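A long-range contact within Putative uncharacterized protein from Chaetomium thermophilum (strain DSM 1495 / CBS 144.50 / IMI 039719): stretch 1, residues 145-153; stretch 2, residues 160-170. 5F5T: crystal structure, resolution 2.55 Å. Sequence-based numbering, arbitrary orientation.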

# COMPACT_ATOMS: atom_id res chain seq x y z
N GLU A 145 -1.79 5.21 11.33
CA GLU A 145 -2.54 5.65 12.51
C GLU A 145 -4.03 5.80 12.21
O GLU A 145 -4.83 6.00 13.12
N ASP A 146 -4.39 5.71 10.94
CA ASP A 146 -5.79 5.79 10.53
C ASP A 146 -6.43 4.43 10.75
O ASP A 146 -6.10 3.45 10.08
N ARG A 147 -7.36 4.37 11.69
CA ARG A 147 -7.91 3.09 12.15
C ARG A 147 -9.33 2.86 11.65
O ARG A 147 -9.98 1.91 12.07
N ARG A 148 -9.79 3.72 10.75
CA ARG A 148 -11.14 3.62 10.22
C ARG A 148 -11.37 2.31 9.49
O ARG A 148 -10.48 1.80 8.81
N LYS A 149 -12.58 1.77 9.62
CA LYS A 149 -12.93 0.50 8.98
C LYS A 149 -13.17 0.64 7.48
O LYS A 149 -13.78 1.60 7.02
N LEU A 150 -12.71 -0.36 6.73
CA LEU A 150 -12.93 -0.45 5.30
C LEU A 150 -13.45 -1.84 4.94
O LEU A 150 -13.12 -2.82 5.62
N ARG A 151 -14.22 -1.92 3.87
CA ARG A 151 -14.67 -3.22 3.39
C ARG A 151 -13.73 -3.64 2.26
O ARG A 151 -13.31 -2.82 1.45
N ARG A 152 -13.40 -4.92 2.22
CA ARG A 152 -12.60 -5.48 1.15
C ARG A 152 -13.40 -6.57 0.46
O ARG A 152 -14.07 -7.35 1.12
N LYS A 153 -13.34 -6.63 -0.87
CA LYS A 153 -14.20 -7.56 -1.59
C LYS A 153 -13.63 -8.97 -1.60
O LYS A 153 -12.53 -9.20 -2.10
N LEU A 160 -14.00 -7.55 6.53
CA LEU A 160 -13.54 -6.33 7.18
C LEU A 160 -12.02 -6.18 7.12
O LEU A 160 -11.28 -7.13 7.33
N THR A 161 -11.57 -4.96 6.85
CA THR A 161 -10.17 -4.61 6.99
C THR A 161 -10.11 -3.17 7.49
O THR A 161 -11.14 -2.55 7.71
N TYR A 162 -8.91 -2.63 7.68
CA TYR A 162 -8.78 -1.28 8.22
C TYR A 162 -7.82 -0.46 7.39
O TYR A 162 -6.97 -1.01 6.68
N MET A 163 -7.93 0.86 7.50
CA MET A 163 -7.09 1.76 6.72
C MET A 163 -5.61 1.51 6.97
O MET A 163 -4.83 1.45 6.03
N ASP A 164 -5.23 1.32 8.23
CA ASP A 164 -3.84 1.09 8.56
C ASP A 164 -3.37 -0.24 7.98
O ASP A 164 -2.21 -0.39 7.59
N GLU A 165 -4.28 -1.20 7.92
CA GLU A 165 -3.98 -2.50 7.32
C GLU A 165 -3.83 -2.39 5.80
O GLU A 165 -2.98 -3.05 5.21
N PHE A 166 -4.65 -1.55 5.18
CA PHE A 166 -4.56 -1.31 3.75
C PHE A 166 -3.24 -0.62 3.39
O PHE A 166 -2.57 -0.99 2.43
N ILE A 167 -2.88 0.39 4.18
CA ILE A 167 -1.63 1.11 4.00
C ILE A 167 -0.45 0.17 4.17
O ILE A 167 0.48 0.17 3.36
N ASP A 168 -0.50 -0.64 5.23
CA ASP A 168 0.56 -1.60 5.50
C ASP A 168 0.68 -2.59 4.34
O ASP A 168 1.79 -2.98 3.97
N ASP A 169 -0.45 -2.97 3.77
CA ASP A 169 -0.46 -3.84 2.59
C ASP A 169 0.23 -3.17 1.40
O ASP A 169 1.02 -3.80 0.70
N LEU A 170 -0.07 -1.90 1.18
CA LEU A 170 0.56 -1.14 0.11
C LEU A 170 2.07 -1.08 0.30
O LEU A 170 2.84 -1.15 -0.65

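Two antiparallel strands, 149-153 and 160-162, set the pattern of side chains here. Leu150 and Thr161 form a hydrogen-bonded pair, with Leu150 N to Thr161 O and Thr161 N to Leu150 O both 2.9 Å, and their side chains share one face of the sheet. Lys149, Arg151, Leu160 and Tyr162 occupy the other. The chain then turns into a helix right after Tyr162, and Met163 N still donates to Arg148 O at 3.0 Å, so the pairing runs on into the first helical residue.

Leu150 is the apolar centre of its face. In the mt rotamer (chi1 -62°, chi2 177°) it sends CD1 to within 3.7 Å of Met163 CE and 4.3 Å of Phe166 CB. Met163, with chi1 t and then p at chi2 and chi3, folds its flexible thioether chain so that its methyl meets the leucine. Thr161, at chi1 -170°, lays CG2 4.0 Å from Leu150 CB, while its OG1 donates to Glu165 OE1 at 2.8 Å; a branched residue thus serves both the apolar packing and a polar bond. Arg152, extended through chi1 and chi2 (both t) before bending at chi3 (p), places one face of its guanidinium over Thr161 OG1, with NH1 3.7 Å from that oxygen. Its NH1 is 4.4 Å from Asp169 OD2, beyond salt-bridge range.

On the opposite face, Leu160 adopts tp, bringing CD1 to 3.8 Å from Lys149 CB. The aliphatic part of Lys149 also packs near the tyrosine, CG lying 4.0 Å from Tyr162 CE2, and its extended tail carries the charge away. Arg151, m at chi1 through chi3, curls back until NH1 is 3.8 Å from Leu160 CB.

Before the strand, Asp146 (chi1 t) braces Arg148: Arg148 NH2 reaches Asp146 OD2 at 2.7 Å in a salt bridge, and Arg148 NE donates to Asp146 OD1 at 3.0 Å.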

# COMPACT_ATOMS: atom_id res chain seq x y z
CB GLU A 145 -1.97 6.97 13.03
CG GLU A 145 -2.19 7.22 14.50
CD GLU A 145 -1.53 8.50 14.97
OE1 GLU A 145 -1.80 8.92 16.12
OE2 GLU A 145 -0.75 9.08 14.20
CB ASP A 146 -5.89 6.23 9.07
CG ASP A 146 -7.31 6.61 8.66
OD1 ASP A 146 -8.27 6.25 9.37
OD2 ASP A 146 -7.45 7.28 7.62
CB ARG A 147 -7.88 3.04 13.68
CG ARG A 147 -8.99 3.85 14.32
CD ARG A 147 -8.97 3.72 15.83
NE ARG A 147 -8.34 4.86 16.48
CZ ARG A 147 -9.00 5.73 17.23
NH1 ARG A 147 -10.30 5.58 17.43
NH2 ARG A 147 -8.36 6.75 17.79
CB ARG A 148 -11.45 4.81 9.30
CG ARG A 148 -11.65 6.13 10.02
CD ARG A 148 -11.86 7.28 9.04
NE ARG A 148 -10.68 7.52 8.21
CZ ARG A 148 -10.63 8.40 7.22
NH1 ARG A 148 -11.70 9.13 6.93
NH2 ARG A 148 -9.52 8.54 6.51
CB LYS A 149 -14.17 -0.08 9.64
CG LYS A 149 -14.04 -0.28 11.13
CD LYS A 149 -15.35 -0.75 11.73
CE LYS A 149 -15.22 -0.93 13.23
NZ LYS A 149 -16.51 -1.33 13.84
CB LEU A 150 -11.64 -0.17 4.52
CG LEU A 150 -10.95 1.18 4.64
CD1 LEU A 150 -9.67 1.17 3.82
CD2 LEU A 150 -11.86 2.31 4.19
CB ARG A 151 -16.11 -3.18 2.88
CG ARG A 151 -17.13 -2.74 3.91
CD ARG A 151 -17.31 -3.70 5.07
NE ARG A 151 -17.50 -5.10 4.75
CZ ARG A 151 -17.49 -6.05 5.68
NH1 ARG A 151 -17.29 -5.71 6.94
NH2 ARG A 151 -17.67 -7.32 5.36
CB ARG A 152 -11.29 -6.02 1.71
CG ARG A 152 -10.47 -6.89 0.77
CD ARG A 152 -9.22 -7.36 1.48
NE ARG A 152 -9.54 -8.00 2.76
CZ ARG A 152 -8.71 -8.08 3.79
NH1 ARG A 152 -7.50 -7.56 3.72
NH2 ARG A 152 -9.10 -8.68 4.91
CB LYS A 153 -14.43 -7.09 -3.03
CG LYS A 153 -15.47 -7.91 -3.77
CD LYS A 153 -16.88 -7.56 -3.33
CE LYS A 153 -17.89 -8.50 -3.96
NZ LYS A 153 -17.68 -8.63 -5.43
CB LEU A 160 -13.99 -6.32 8.64
CG LEU A 160 -13.56 -5.11 9.48
CD1 LEU A 160 -14.09 -3.82 8.88
CD2 LEU A 160 -14.01 -5.27 10.91
CB THR A 161 -9.39 -4.75 5.67
OG1 THR A 161 -7.98 -4.63 5.93
CG2 THR A 161 -9.80 -3.68 4.67
CB TYR A 162 -8.31 -1.34 9.67
CG TYR A 162 -9.15 -2.23 10.55
CD1 TYR A 162 -8.88 -3.59 10.63
CD2 TYR A 162 -10.19 -1.72 11.31
CE1 TYR A 162 -9.65 -4.43 11.43
CE2 TYR A 162 -10.95 -2.54 12.12
CZ TYR A 162 -10.68 -3.90 12.17
OH TYR A 162 -11.43 -4.73 12.97
CB MET A 163 -7.43 3.21 7.03
CG MET A 163 -6.55 4.21 6.30
SD MET A 163 -6.81 4.20 4.52
CE MET A 163 -8.55 4.63 4.43
CB ASP A 164 -3.62 1.13 10.08
CG ASP A 164 -4.54 0.20 10.83
OD1 ASP A 164 -5.77 0.38 10.74
OD2 ASP A 164 -4.03 -0.69 11.54
CB GLU A 165 -5.07 -3.51 7.66
CG GLU A 165 -4.75 -4.37 8.87
CD GLU A 165 -5.69 -5.54 9.01
OE1 GLU A 165 -6.67 -5.61 8.24
OE2 GLU A 165 -5.45 -6.40 9.88
CB PHE A 166 -5.76 -0.49 3.28
CG PHE A 166 -5.83 -0.31 1.79
CD1 PHE A 166 -6.04 -1.40 0.95
CD2 PHE A 166 -5.68 0.95 1.22
CE1 PHE A 166 -6.10 -1.23 -0.42
CE2 PHE A 166 -5.74 1.12 -0.15
CZ PHE A 166 -5.95 0.03 -0.97
CB ILE A 167 -1.48 2.27 5.01
CG1 ILE A 167 -2.58 3.31 4.78
CG2 ILE A 167 -0.11 2.91 4.90
CD1 ILE A 167 -2.56 3.91 3.41
CB ASP A 168 0.29 -2.35 6.80
CG ASP A 168 1.50 -3.12 7.30
OD1 ASP A 168 2.62 -2.57 7.24
OD2 ASP A 168 1.33 -4.27 7.74
CB ASP A 169 -1.89 -4.24 2.21
CG ASP A 169 -2.42 -5.37 3.06
OD1 ASP A 169 -1.66 -5.89 3.91
OD2 ASP A 169 -3.59 -5.77 2.86
CB LEU A 170 -0.01 0.28 0.05
CG LEU A 170 -1.47 0.43 -0.36
CD1 LEU A 170 -1.90 1.88 -0.19
CD2 LEU A 170 -1.64 -0.01 -1.81